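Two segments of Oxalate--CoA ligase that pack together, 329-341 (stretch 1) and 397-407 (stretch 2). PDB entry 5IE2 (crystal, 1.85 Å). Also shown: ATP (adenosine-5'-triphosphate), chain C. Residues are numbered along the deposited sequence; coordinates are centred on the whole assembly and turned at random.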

ATOM      1  N   GLU A 329     -18.597   2.103 -15.414  1.00 29.14           N
ATOM      2  CA  GLU A 329     -19.536   1.872 -14.316  1.00 29.16           C
ATOM      3  C   GLU A 329     -20.021   3.162 -13.660  1.00 30.87           C
ATOM      4  O   GLU A 329     -21.093   3.164 -13.061  1.00 34.48           O
ATOM      5  CB  GLU A 329     -18.926   0.956 -13.226  1.00 32.54           C
ATOM      6  CG  GLU A 329     -18.691  -0.495 -13.682  1.00 39.32           C
ATOM      7  CD  GLU A 329     -19.992  -1.225 -14.095  1.00 45.68           C
ATOM      8  OE1 GLU A 329     -21.075  -0.941 -13.521  1.00 46.54           O
ATOM      9  OE2 GLU A 329     -19.922  -2.061 -15.030  1.00 47.99           O
ATOM     10  N   GLY A 330     -19.255   4.249 -13.734  1.00 27.58           N
ATOM     11  CA  GLY A 330     -19.639   5.480 -13.045  1.00 25.49           C
ATOM     12  C   GLY A 330     -18.555   6.540 -13.111  1.00 23.20           C
ATOM     13  O   GLY A 330     -17.441   6.252 -13.562  1.00 22.56           O
ATOM     14  N   PRO A 331     -18.860   7.764 -12.688  1.00 22.77           N
ATOM     15  CA  PRO A 331     -17.816   8.810 -12.747  1.00 22.96           C
ATOM     16  C   PRO A 331     -16.728   8.606 -11.697  1.00 22.94           C
ATOM     17  O   PRO A 331     -16.965   7.874 -10.727  1.00 23.27           O
ATOM     18  CB  PRO A 331     -18.579  10.106 -12.461  1.00 24.95           C
ATOM     19  CG  PRO A 331     -19.818   9.638 -11.665  1.00 25.94           C
ATOM     20  CD  PRO A 331     -20.156   8.276 -12.186  1.00 24.51           C
ATOM     21  N   HIS A 332     -15.559   9.208 -11.895  1.00 20.61           N
ATOM     22  CA  HIS A 332     -14.612   9.282 -10.810  1.00 21.99           C
ATOM     23  C   HIS A 332     -14.517  10.751 -10.413  1.00 23.26           C
ATOM     24  O   HIS A 332     -14.480  11.632 -11.279  1.00 24.64           O
ATOM     25  CB  HIS A 332     -13.268   8.671 -11.192  1.00 21.64           C
ATOM     26  CG  HIS A 332     -12.661   9.220 -12.448  1.00 22.99           C
ATOM     27  ND1 HIS A 332     -13.071   8.827 -13.703  1.00 26.01           N
ATOM     28  CD2 HIS A 332     -11.621  10.069 -12.639  1.00 24.26           C
ATOM     29  CE1 HIS A 332     -12.322   9.422 -14.618  1.00 27.22           C
ATOM     30  NE2 HIS A 332     -11.426  10.176 -13.998  1.00 26.97           N
ATOM     31  N   LYS A 333     -14.532  11.008  -9.113  1.00 21.17           N
ATOM     32  CA  LYS A 333     -14.678  12.361  -8.575  1.00 20.82           C
ATOM     33  C   LYS A 333     -13.379  12.834  -7.957  1.00 22.36           C
ATOM     34  O   LYS A 333     -12.902  12.233  -6.991  1.00 20.90           O
ATOM     35  CB  LYS A 333     -15.788  12.411  -7.490  1.00 22.84           C
ATOM     36  CG  LYS A 333     -17.189  12.094  -7.971  1.00 23.20           C
ATOM     37  CD  LYS A 333     -18.209  12.413  -6.931  1.00 22.80           C
ATOM     38  CE  LYS A 333     -19.626  11.971  -7.376  1.00 19.95           C
ATOM     39  NZ  LYS A 333     -20.629  12.606  -6.429  1.00 20.38           N
ATOM     40  N   PRO A 334     -12.816  13.924  -8.497  1.00 24.13           N
ATOM     41  CA  PRO A 334     -11.625  14.498  -7.880  1.00 23.68           C
ATOM     42  C   PRO A 334     -11.933  14.872  -6.441  1.00 20.53           C
ATOM     43  O   PRO A 334     -13.032  15.335  -6.161  1.00 21.43           O
ATOM     44  CB  PRO A 334     -11.324  15.734  -8.763  1.00 27.22           C
ATOM     45  CG  PRO A 334     -12.023  15.429 -10.085  1.00 28.80           C
ATOM     46  CD  PRO A 334     -13.283  14.700  -9.666  1.00 26.26           C
ATOM     47  N   GLY A 335     -11.011  14.616  -5.513  1.00 19.54           N
ATOM     48  CA  GLY A 335     -11.253  14.964  -4.124  1.00 19.33           C
ATOM     49  C   GLY A 335     -11.966  13.833  -3.357  1.00 22.07           C
ATOM     50  O   GLY A 335     -12.132  13.914  -2.134  1.00 21.40           O
ATOM     51  N   SER A 336     -12.366  12.792  -4.077  1.00 19.44           N
ATOM     52  CA  SER A 336     -13.164  11.678  -3.484  1.00 19.05           C
ATOM     53  C   SER A 336     -12.457  10.354  -3.634  1.00 18.29           C
ATOM     54  O   SER A 336     -11.705  10.138  -4.631  1.00 17.73           O
ATOM     55  CB  SER A 336     -14.542  11.582  -4.150  1.00 19.43           C
ATOM     56  OG  SER A 336     -15.262  10.442  -3.666  1.00 21.35           O
ATOM     57  N   VAL A 337     -12.697   9.449  -2.682  1.00 17.15           N
ATOM     58  CA  VAL A 337     -12.171   8.107  -2.781  1.00 16.52           C
ATOM     59  C   VAL A 337     -13.276   7.071  -3.123  1.00 17.99           C
ATOM     60  O   VAL A 337     -13.113   5.847  -2.912  1.00 18.43           O
ATOM     61  CB  VAL A 337     -11.399   7.704  -1.487  1.00 15.99           C
ATOM     62  CG1 VAL A 337     -10.172   8.555  -1.331  1.00 15.93           C
ATOM     63  CG2 VAL A 337     -12.258   7.895  -0.242  1.00 16.17           C
ATOM     64  N   GLY A 338     -14.376   7.548  -3.697  1.00 16.81           N
ATOM     65  CA  GLY A 338     -15.343   6.659  -4.303  1.00 17.70           C
ATOM     66  C   GLY A 338     -16.212   5.878  -3.334  1.00 19.26           C
ATOM     67  O   GLY A 338     -16.492   6.324  -2.237  1.00 18.74           O
ATOM     68  N   LYS A 339     -16.591   4.670  -3.732  1.00 17.17           N
ATOM     69  CA  LYS A 339     -17.649   3.919  -3.020  1.00 18.19           C
ATOM     70  C   LYS A 339     -17.076   2.675  -2.386  1.00 17.02           C
ATOM     71  O   LYS A 339     -16.155   2.096  -2.912  1.00 14.84           O
ATOM     72  CB  LYS A 339     -18.778   3.530  -4.000  1.00 19.92           C
ATOM     73  CG  LYS A 339     -19.439   4.756  -4.619  1.00 25.45           C
ATOM     74  CD  LYS A 339     -20.701   4.361  -5.394  1.00 32.93           C
ATOM     75  CE  LYS A 339     -20.374   3.597  -6.650  1.00 38.28           C
ATOM     76  NZ  LYS A 339     -19.996   4.549  -7.718  1.00 43.63           N
ATOM     77  N   PRO A 340     -17.666   2.214  -1.270  1.00 18.70           N
ATOM     78  CA  PRO A 340     -17.220   0.984  -0.592  1.00 18.12           C
ATOM     79  C   PRO A 340     -17.188  -0.201  -1.554  1.00 16.91           C
ATOM     80  O   PRO A 340     -18.124  -0.300  -2.374  1.00 19.94           O
ATOM     81  CB  PRO A 340     -18.323   0.743   0.467  1.00 17.72           C
ATOM     82  CG  PRO A 340     -18.974   2.035   0.653  1.00 20.84           C
ATOM     83  CD  PRO A 340     -18.821   2.848  -0.609  1.00 19.24           C
ATOM     84  N   VAL A 341     -16.201  -1.096  -1.447  1.00 14.98           N
ATOM     85  CA  VAL A 341     -16.154  -2.253  -2.347  1.00 14.49           C
ATOM     86  C   VAL A 341     -16.188  -3.522  -1.485  1.00 17.83           C
ATOM     87  O   VAL A 341     -15.249  -3.780  -0.763  1.00 17.12           O
ATOM     88  CB  VAL A 341     -14.884  -2.248  -3.233  1.00 16.32           C
ATOM     89  CG1 VAL A 341     -14.821  -3.520  -4.194  1.00 18.17           C
ATOM     90  CG2 VAL A 341     -14.804  -0.968  -4.057  1.00 17.57           C
ATOM     91  N   TYR A 397     -17.112  12.123   4.883  1.00 21.32           N
ATOM     92  CA  TYR A 397     -18.570  12.146   4.706  1.00 21.31           C
ATOM     93  C   TYR A 397     -18.895  11.535   3.346  1.00 21.11           C
ATOM     94  O   TYR A 397     -18.044  11.501   2.464  1.00 19.72           O
ATOM     95  CB  TYR A 397     -19.138  13.581   4.821  1.00 24.09           C
ATOM     96  CG  TYR A 397     -18.584  14.519   3.764  1.00 23.56           C
ATOM     97  CD1 TYR A 397     -19.237  14.676   2.539  1.00 23.70           C
ATOM     98  CD2 TYR A 397     -17.402  15.219   3.982  1.00 24.84           C
ATOM     99  CE1 TYR A 397     -18.736  15.527   1.558  1.00 25.61           C
ATOM    100  CE2 TYR A 397     -16.878  16.059   3.004  1.00 27.52           C
ATOM    101  CZ  TYR A 397     -17.553  16.216   1.792  1.00 27.95           C
ATOM    102  OH  TYR A 397     -17.050  17.066   0.822  1.00 29.10           O
ATOM    103  N   PHE A 398     -20.115  11.028   3.218  1.00 20.54           N
ATOM    104  CA  PHE A 398     -20.667  10.565   1.953  1.00 20.38           C
ATOM    105  C   PHE A 398     -21.455  11.691   1.321  1.00 21.27           C
ATOM    106  O   PHE A 398     -22.256  12.347   2.003  1.00 22.67           O
ATOM    107  CB  PHE A 398     -21.611   9.378   2.155  1.00 19.85           C
ATOM    108  CG  PHE A 398     -20.863   8.079   2.393  1.00 22.45           C
ATOM    109  CD1 PHE A 398     -20.079   7.528   1.386  1.00 19.97           C
ATOM    110  CD2 PHE A 398     -20.965   7.419   3.607  1.00 25.67           C
ATOM    111  CE1 PHE A 398     -19.395   6.341   1.578  1.00 20.73           C
ATOM    112  CE2 PHE A 398     -20.248   6.223   3.815  1.00 26.75           C
ATOM    113  CZ  PHE A 398     -19.459   5.702   2.792  1.00 25.25           C
ATOM    114  N   ASP A 399     -21.272  11.865   0.009  1.00 20.57           N
ATOM    115  CA  ASP A 399     -22.132  12.773  -0.713  1.00 20.83           C
ATOM    116  C   ASP A 399     -23.413  11.996  -1.077  1.00 22.45           C
ATOM    117  O   ASP A 399     -23.550  10.809  -0.719  1.00 23.22           O
ATOM    118  CB  ASP A 399     -21.416  13.393  -1.941  1.00 24.72           C
ATOM    119  CG  ASP A 399     -21.001  12.389  -2.989  1.00 23.38           C
ATOM    120  OD1 ASP A 399     -21.652  11.331  -3.135  1.00 21.39           O
ATOM    121  OD2 ASP A 399     -20.026  12.693  -3.734  1.00 22.44           O
ATOM    122  N   THR A 400     -24.346  12.624  -1.787  1.00 24.81           N
ATOM    123  CA  THR A 400     -25.648  11.966  -2.044  1.00 27.63           C
ATOM    124  C   THR A 400     -25.554  10.862  -3.114  1.00 28.57           C
ATOM    125  O   THR A 400     -26.491  10.093  -3.253  1.00 32.14           O
ATOM    126  CB  THR A 400     -26.720  13.005  -2.444  1.00 30.40           C
ATOM    127  OG1 THR A 400     -26.188  13.794  -3.492  1.00 34.66           O
ATOM    128  CG2 THR A 400     -27.016  13.928  -1.277  1.00 30.21           C
ATOM    129  N   ASP A 401     -24.429  10.761  -3.828  1.00 25.46           N
ATOM    130  CA  ASP A 401     -24.166   9.607  -4.734  1.00 25.28           C
ATOM    131  C   ASP A 401     -23.518   8.441  -4.005  1.00 23.95           C
ATOM    132  O   ASP A 401     -23.247   7.407  -4.618  1.00 24.90           O
ATOM    133  CB  ASP A 401     -23.265  10.001  -5.918  1.00 25.81           C
ATOM    134  CG  ASP A 401     -23.917  11.042  -6.830  1.00 31.16           C
ATOM    135  OD1 ASP A 401     -25.149  10.954  -7.087  1.00 34.57           O
ATOM    136  OD2 ASP A 401     -23.208  11.982  -7.244  1.00 31.37           O
ATOM    137  N   GLY A 402     -23.252   8.596  -2.710  1.00 22.39           N
ATOM    138  CA  GLY A 402     -22.612   7.544  -1.944  1.00 20.87           C
ATOM    139  C   GLY A 402     -21.101   7.509  -2.119  1.00 20.19           C
ATOM    140  O   GLY A 402     -20.450   6.504  -1.787  1.00 21.58           O
ATOM    141  N   TYR A 403     -20.530   8.596  -2.647  1.00 18.43           N
ATOM    142  CA  TYR A 403     -19.071   8.684  -2.765  1.00 18.21           C
ATOM    143  C   TYR A 403     -18.473   9.266  -1.480  1.00 17.15           C
ATOM    144  O   TYR A 403     -18.980  10.244  -0.967  1.00 18.85           O
ATOM    145  CB  TYR A 403     -18.656   9.581  -3.952  1.00 19.48           C
ATOM    146  CG  TYR A 403     -18.759   8.937  -5.298  1.00 18.67           C
ATOM    147  CD1 TYR A 403     -17.631   8.855  -6.129  1.00 16.52           C
ATOM    148  CD2 TYR A 403     -19.975   8.435  -5.766  1.00 18.41           C
ATOM    149  CE1 TYR A 403     -17.693   8.256  -7.397  1.00 17.39           C
ATOM    150  CE2 TYR A 403     -20.054   7.838  -7.048  1.00 20.57           C
ATOM    151  CZ  TYR A 403     -18.923   7.782  -7.855  1.00 20.09           C
ATOM    152  OH  TYR A 403     -18.993   7.176  -9.111  1.00 19.85           O
ATOM    153  N   LEU A 404     -17.383   8.675  -0.989  1.00 18.57           N
ATOM    154  CA  LEU A 404     -16.752   9.118   0.238  1.00 16.01           C
ATOM    155  C   LEU A 404     -15.745  10.236  -0.063  1.00 16.09           C
ATOM    156  O   LEU A 404     -14.968  10.153  -1.005  1.00 18.05           O
ATOM    157  CB  LEU A 404     -16.072   7.923   0.939  1.00 17.80           C
ATOM    158  CG  LEU A 404     -15.186   8.142   2.166  1.00 17.96           C
ATOM    159  CD1 LEU A 404     -16.025   8.725   3.298  1.00 19.26           C
ATOM    160  CD2 LEU A 404     -14.538   6.818   2.585  1.00 17.07           C
ATOM    161  N   HIS A 405     -15.773  11.254   0.791  1.00 16.45           N
ATOM    162  CA  HIS A 405     -14.826  12.346   0.771  1.00 19.97           C
ATOM    163  C   HIS A 405     -14.122  12.396   2.102  1.00 21.44           C
ATOM    164  O   HIS A 405     -14.782  12.593   3.116  1.00 21.28           O
ATOM    165  CB  HIS A 405     -15.528  13.694   0.541  1.00 22.26           C
ATOM    166  CG  HIS A 405     -16.300  13.758  -0.738  1.00 23.87           C
ATOM    167  ND1 HIS A 405     -15.851  14.468  -1.838  1.00 22.72           N
ATOM    168  CD2 HIS A 405     -17.476  13.193  -1.102  1.00 25.66           C
ATOM    169  CE1 HIS A 405     -16.715  14.319  -2.831  1.00 25.70           C
ATOM    170  NE2 HIS A 405     -17.721  13.571  -2.401  1.00 27.05           N
ATOM    171  N   LEU A 406     -12.803  12.233   2.109  1.00 20.42           N
ATOM    172  CA  LEU A 406     -12.046  12.265   3.373  1.00 20.70           C
ATOM    173  C   LEU A 406     -11.647  13.671   3.796  1.00 22.00           C
ATOM    174  O   LEU A 406     -11.250  14.511   2.981  1.00 23.93           O
ATOM    175  CB  LEU A 406     -10.801  11.396   3.244  1.00 18.02           C
ATOM    176  CG  LEU A 406     -11.129   9.915   3.094  1.00 20.44           C
ATOM    177  CD1 LEU A 406      -9.829   9.217   2.639  1.00 23.05           C
ATOM    178  CD2 LEU A 406     -11.689   9.279   4.351  1.00 20.97           C
ATOM    179  N   VAL A 407     -11.754  13.942   5.086  1.00 21.66           N
ATOM    180  CA  VAL A 407     -11.403  15.245   5.638  1.00 22.54           C
ATOM    181  C   VAL A 407     -10.032  15.119   6.283  1.00 24.17           C
ATOM    182  O   VAL A 407      -9.201  16.040   6.207  1.00 26.73           O
ATOM    183  CB  VAL A 407     -12.486  15.723   6.672  1.00 28.34           C
ATOM    184  CG1 VAL A 407     -12.116  17.036   7.298  1.00 31.41           C
ATOM    185  CG2 VAL A 407     -13.815  15.838   5.984  1.00 29.75           C
TER
HETATM  186  PG  ATP C 601      -0.592   4.302  11.628  0.84 33.82           P
HETATM  187  O1G ATP C 601      -1.003   5.675  12.162  0.78 36.87           O
HETATM  188  O2G ATP C 601       0.555   3.705  12.363  0.82 33.98           O
HETATM  189  O3G ATP C 601      -1.787   3.353  11.561  0.91 32.63           O
HETATM  190  PB  ATP C 601      -1.018   4.715   8.803  0.82 25.58           P
HETATM  191  O1B ATP C 601      -0.346   5.612   7.787  1.00 24.38           O
HETATM  192  O2B ATP C 601      -2.383   5.019   9.308  0.74 24.29           O
HETATM  193  O3B ATP C 601      -0.043   4.479  10.102  1.00 32.72           O
HETATM  194  PA  ATP C 601      -1.546   2.688   6.720  1.00 23.36           P
HETATM  195  O1A ATP C 601      -2.473   1.519   7.030  1.00 23.00           O
HETATM  196  O2A ATP C 601      -0.351   2.474   5.876  1.00 23.78           O
HETATM  197  O3A ATP C 601      -0.990   3.221   8.138  1.00 30.58           O
HETATM  198  O5' ATP C 601      -2.433   3.912   6.190  1.00 19.43           O
HETATM  199  C5' ATP C 601      -3.881   3.911   6.150  1.00 18.85           C
HETATM  200  C4' ATP C 601      -4.314   5.383   6.271  1.00 19.89           C
HETATM  201  O4' ATP C 601      -3.932   6.084   5.073  1.00 19.06           O
HETATM  202  C3' ATP C 601      -5.802   5.547   6.269  1.00 19.46           C
HETATM  203  O3' ATP C 601      -6.314   5.319   7.580  1.00 20.78           O
HETATM  204  C2' ATP C 601      -5.986   6.981   5.820  1.00 20.24           C
HETATM  205  O2' ATP C 601      -5.648   7.859   6.906  1.00 22.70           O
HETATM  206  C1' ATP C 601      -4.871   7.114   4.824  1.00 17.88           C
HETATM  207  N9  ATP C 601      -5.335   6.961   3.424  1.00 16.30           N
HETATM  208  C8  ATP C 601      -5.349   5.858   2.664  1.00 16.32           C
HETATM  209  N7  ATP C 601      -5.833   6.171   1.423  1.00 15.32           N
HETATM  210  C5  ATP C 601      -6.099   7.518   1.427  1.00 16.70           C
HETATM  211  C6  ATP C 601      -6.608   8.496   0.438  1.00 17.63           C
HETATM  212  N6  ATP C 601      -6.883   8.093  -0.847  1.00 16.26           N
HETATM  213  N1  ATP C 601      -6.720   9.779   0.853  1.00 19.81           N
HETATM  214  C2  ATP C 601      -6.397  10.170   2.107  1.00 21.74           C
HETATM  215  N3  ATP C 601      -5.933   9.331   3.069  1.00 19.96           N
HETATM  216  C4  ATP C 601      -5.771   8.016   2.745  1.00 16.67           C
HETATM  217  O   HOH W   1     -11.406  11.975  -0.265  1.00 20.22           O
HETATM  218  O   HOH W   2     -13.761  16.146  -1.445  1.00 38.15           O
HETATM  219  O   HOH W   3     -11.214  15.366   0.331  1.00 46.06           O

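Tyr-403 is the main bump of this contact, and stretch 1 forms the hollow around it. Lys-333 lies over one face of the ring, with CE 3.8 Å from the ring centroid of Tyr-403. Lys-339 covers the opposite face, its CG 4.1 Å from that centroid. The ring is thus clamped between two aliphatic chains. Pro-331 closes the far end: Tyr-403 OH donates a hydrogen bond to Pro-331 O at 2.7 Å.

Lys-333 is nearly fully extended, so it crosses the ring and reaches the turn from Asp-399 to Gly-402. There Lys-333 NZ forms salt bridges with Asp-399 OD2 and Asp-401 OD2, each at 2.8 Å. Asp-399 OD2 also accepts a hydrogen bond from His-405 NE2 at 2.8 Å.

Ser-336 touches both Tyr-403 and His-405. Its CB packs over a face of the His-405 ring. Leu-404 O accepts two hydrogen bonds, from Ser-336 OG at 2.7 Å and Val-337 N at 2.9 Å. Leu-404 N donates to Gly-338 O at 2.8 Å.

Val-337 fills a hollow lined by Leu-404 and Leu-406. Its CG2 lies 3.8 Å from Leu-404 CD2 and 4.0 Å from Leu-406 CD1. Val-337 CG1 approaches ATP N6 at 3.4 Å. Beside Gly-335, three waters fill the gap to His-405 and Leu-406.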